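Local coordinates for capsular polysaccharide export system protein KpsC (Thermosulfurimonas dismutans, PDB 6MGD) that probably transfers Kdo in beta-2,7 linkage during assembly of the glycolipid that carries Gram-negative bacterial capsules, at residues R19-V24 with Y297-S302. Sequence-based numbering, arbitrary orientation.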
loop_
_atom_site.group_PDB
_atom_site.type_symbol
_atom_site.label_atom_id
_atom_site.label_comp_id
_atom_site.label_asym_id
_atom_site.label_seq_id
_atom_site.Cartn_x
_atom_site.Cartn_y
_atom_site.Cartn_z
ATOM N N ARG A 19 2.124 -3.791 20.419
ATOM C CA ARG A 19 1.427 -5.041 20.133
ATOM C C ARG A 19 2.250 -5.923 19.203
ATOM O O ARG A 19 2.279 -7.149 19.358
ATOM C CB ARG A 19 0.057 -4.753 19.518
ATOM C CG ARG A 19 -0.865 -3.934 20.402
ATOM C CD ARG A 19 -2.125 -3.521 19.660
ATOM N NE ARG A 19 -2.720 -4.635 18.925
ATOM C CZ ARG A 19 -3.495 -5.567 19.470
ATOM N NH1 ARG A 19 -3.987 -6.541 18.718
ATOM N NH2 ARG A 19 -3.773 -5.533 20.767
ATOM N N PHE A 20 2.929 -5.313 18.230
ATOM C CA PHE A 20 3.751 -6.051 17.280
ATOM C C PHE A 20 5.197 -6.173 17.734
ATOM O O PHE A 20 5.855 -7.174 17.424
ATOM C CB PHE A 20 3.694 -5.378 15.906
ATOM C CG PHE A 20 2.305 -5.272 15.344
ATOM C CD1 PHE A 20 1.465 -4.239 15.723
ATOM C CD2 PHE A 20 1.838 -6.209 14.439
ATOM C CE1 PHE A 20 0.184 -4.144 15.214
ATOM C CE2 PHE A 20 0.557 -6.121 13.924
ATOM C CZ PHE A 20 -0.271 -5.086 14.313
ATOM N N PHE A 21 5.704 -5.182 18.467
ATOM C CA PHE A 21 7.051 -5.209 19.034
ATOM C C PHE A 21 6.925 -5.070 20.545
ATOM O O PHE A 21 6.954 -3.950 21.079
ATOM C CB PHE A 21 7.922 -4.100 18.448
ATOM C CG PHE A 21 8.066 -4.168 16.956
ATOM C CD1 PHE A 21 9.073 -4.922 16.377
ATOM C CD2 PHE A 21 7.197 -3.473 16.131
ATOM C CE1 PHE A 21 9.211 -4.985 15.003
ATOM C CE2 PHE A 21 7.329 -3.531 14.756
ATOM C CZ PHE A 21 8.337 -4.289 14.191
ATOM N N PRO A 22 6.777 -6.179 21.276
ATOM C CA PRO A 22 6.628 -6.083 22.737
ATOM C C PRO A 22 7.888 -5.631 23.454
ATOM O O PRO A 22 7.817 -5.329 24.653
ATOM C CB PRO A 22 6.245 -7.512 23.142
ATOM C CG PRO A 22 6.845 -8.370 22.079
ATOM C CD PRO A 22 6.747 -7.574 20.804
ATOM N N THR A 23 9.030 -5.571 22.769
ATOM C CA THR A 23 10.294 -5.177 23.377
ATOM C C THR A 23 10.638 -3.714 23.118
ATOM O O THR A 23 11.804 -3.328 23.255
ATOM C CB THR A 23 11.425 -6.077 22.879
ATOM O OG1 THR A 23 11.597 -5.894 21.469
ATOM C CG2 THR A 23 11.107 -7.540 23.163
ATOM N N VAL A 24 9.655 -2.897 22.732
ATOM C CA VAL A 24 9.896 -1.467 22.588
ATOM C C VAL A 24 10.292 -0.895 23.940
ATOM O O VAL A 24 9.644 -1.161 24.961
ATOM C CB VAL A 24 8.656 -0.766 22.012
ATOM C CG1 VAL A 24 8.777 0.743 22.160
ATOM C CG2 VAL A 24 8.477 -1.135 20.551
ATOM N N TYR A 297 4.901 -10.328 3.709
ATOM C CA TYR A 297 5.429 -8.996 4.005
ATOM C C TYR A 297 4.877 -8.412 5.301
ATOM O O TYR A 297 5.680 -7.987 6.149
ATOM C CB TYR A 297 5.180 -8.073 2.808
ATOM C CG TYR A 297 5.761 -6.684 2.927
ATOM C CD1 TYR A 297 7.122 -6.492 3.146
ATOM C CD2 TYR A 297 4.954 -5.562 2.780
ATOM C CE1 TYR A 297 7.659 -5.218 3.238
ATOM C CE2 TYR A 297 5.481 -4.286 2.865
ATOM C CZ TYR A 297 6.833 -4.120 3.096
ATOM O OH TYR A 297 7.358 -2.851 3.186
ATOM N N PRO A 298 3.565 -8.345 5.530
ATOM C CA PRO A 298 3.067 -7.682 6.736
ATOM C C PRO A 298 2.894 -8.645 7.903
ATOM O O PRO A 298 2.722 -9.854 7.737
ATOM C CB PRO A 298 1.705 -7.123 6.290
ATOM C CG PRO A 298 1.395 -7.793 4.952
ATOM C CD PRO A 298 2.440 -8.838 4.719
ATOM N N MET A 299 2.954 -8.076 9.101
ATOM C CA MET A 299 2.641 -8.808 10.318
ATOM C C MET A 299 1.138 -8.771 10.578
ATOM O O MET A 299 0.418 -7.903 10.079
ATOM C CB MET A 299 3.397 -8.223 11.514
ATOM C CG MET A 299 4.907 -8.349 11.421
ATOM S SD MET A 299 5.776 -7.539 12.781
ATOM C CE MET A 299 5.308 -5.832 12.512
ATOM N N TYR A 300 0.668 -9.738 11.362
ATOM C CA TYR A 300 -0.735 -9.804 11.754
ATOM C C TYR A 300 -0.819 -10.211 13.216
ATOM O O TYR A 300 -0.252 -11.235 13.609
ATOM C CB TYR A 300 -1.521 -10.795 10.886
ATOM C CG TYR A 300 -1.558 -10.457 9.410
ATOM C CD1 TYR A 300 -0.641 -11.015 8.526
ATOM C CD2 TYR A 300 -2.516 -9.590 8.898
ATOM C CE1 TYR A 300 -0.673 -10.714 7.175
ATOM C CE2 TYR A 300 -2.557 -9.283 7.547
ATOM C CZ TYR A 300 -1.632 -9.848 6.691
ATOM O OH TYR A 300 -1.665 -9.543 5.346
ATOM N N VAL A 301 -1.519 -9.410 14.015
ATOM C CA VAL A 301 -1.733 -9.689 15.432
ATOM C C VAL A 301 -3.230 -9.690 15.700
ATOM O O VAL A 301 -3.940 -8.766 15.288
ATOM C CB VAL A 301 -1.019 -8.664 16.335
ATOM C CG1 VAL A 301 -1.521 -8.773 17.770
ATOM C CG2 VAL A 301 0.486 -8.875 16.282
ATOM N N SER A 302 -3.706 -10.726 16.388
ATOM C CA SER A 302 -5.128 -10.862 16.671
ATOM C C SER A 302 -5.634 -9.706 17.525
ATOM O O SER A 302 -4.977 -9.281 18.479
ATOM C CB SER A 302 -5.396 -12.188 17.384
ATOM O OG SER A 302 -6.726 -12.243 17.865
#
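Phe-20 lies against Met-299 and Val-301 where helix 11-20 of this GT-B glycosyltransferase meets strand 298-300, a late strand returning to the edge of the mixed sheet that the N-terminal strands help build. The join illustrates how alternate side chains, one on an edge strand and one just beyond it, can make a hollow for an aromatic residue of a facing segment: Met-299 and Val-301 both point toward segment 19-24, while Tyr-300 between them turns away to pack on Ala-311 and Ala-314 of helix 311-322. The ring of Phe-20 fills the hollow, CD2 reaching CG2 of Val-301 at 3.5 Å and CB of Met-299 at 3.9 Å; Leu-89 of the adjoining strand 88-92 also touches this side chain. Met-299 answers with a bump of its own. Its chain, extended through chi2, bends at chi3 (-63°), which brings the CE methyl against both CB of Phe-20, 3.8 Å away, and the ring of Phe-21, where CZ is equally near. SD completes a Met-aromatic contact, 5.0 Å from the Phe-21 ring centroid and 33° off the ring normal, on a ring that also meets Phe-4. An alanine in place of Phe-20 would probably open a gap between the two segments, leaving Val-301 CG2 and Met-299 CB without the ring they pack on. Beyond Val-301 the contact turns polar. CG1 of that valine lies 3.5 Å from Arg-19 NH1, and the same nitrogen gives a weak, bent hydrogen bond (N-H...O angle 130°) of 2.9 Å to Ser-302 O, which lies at the guanidinium edge near its plane.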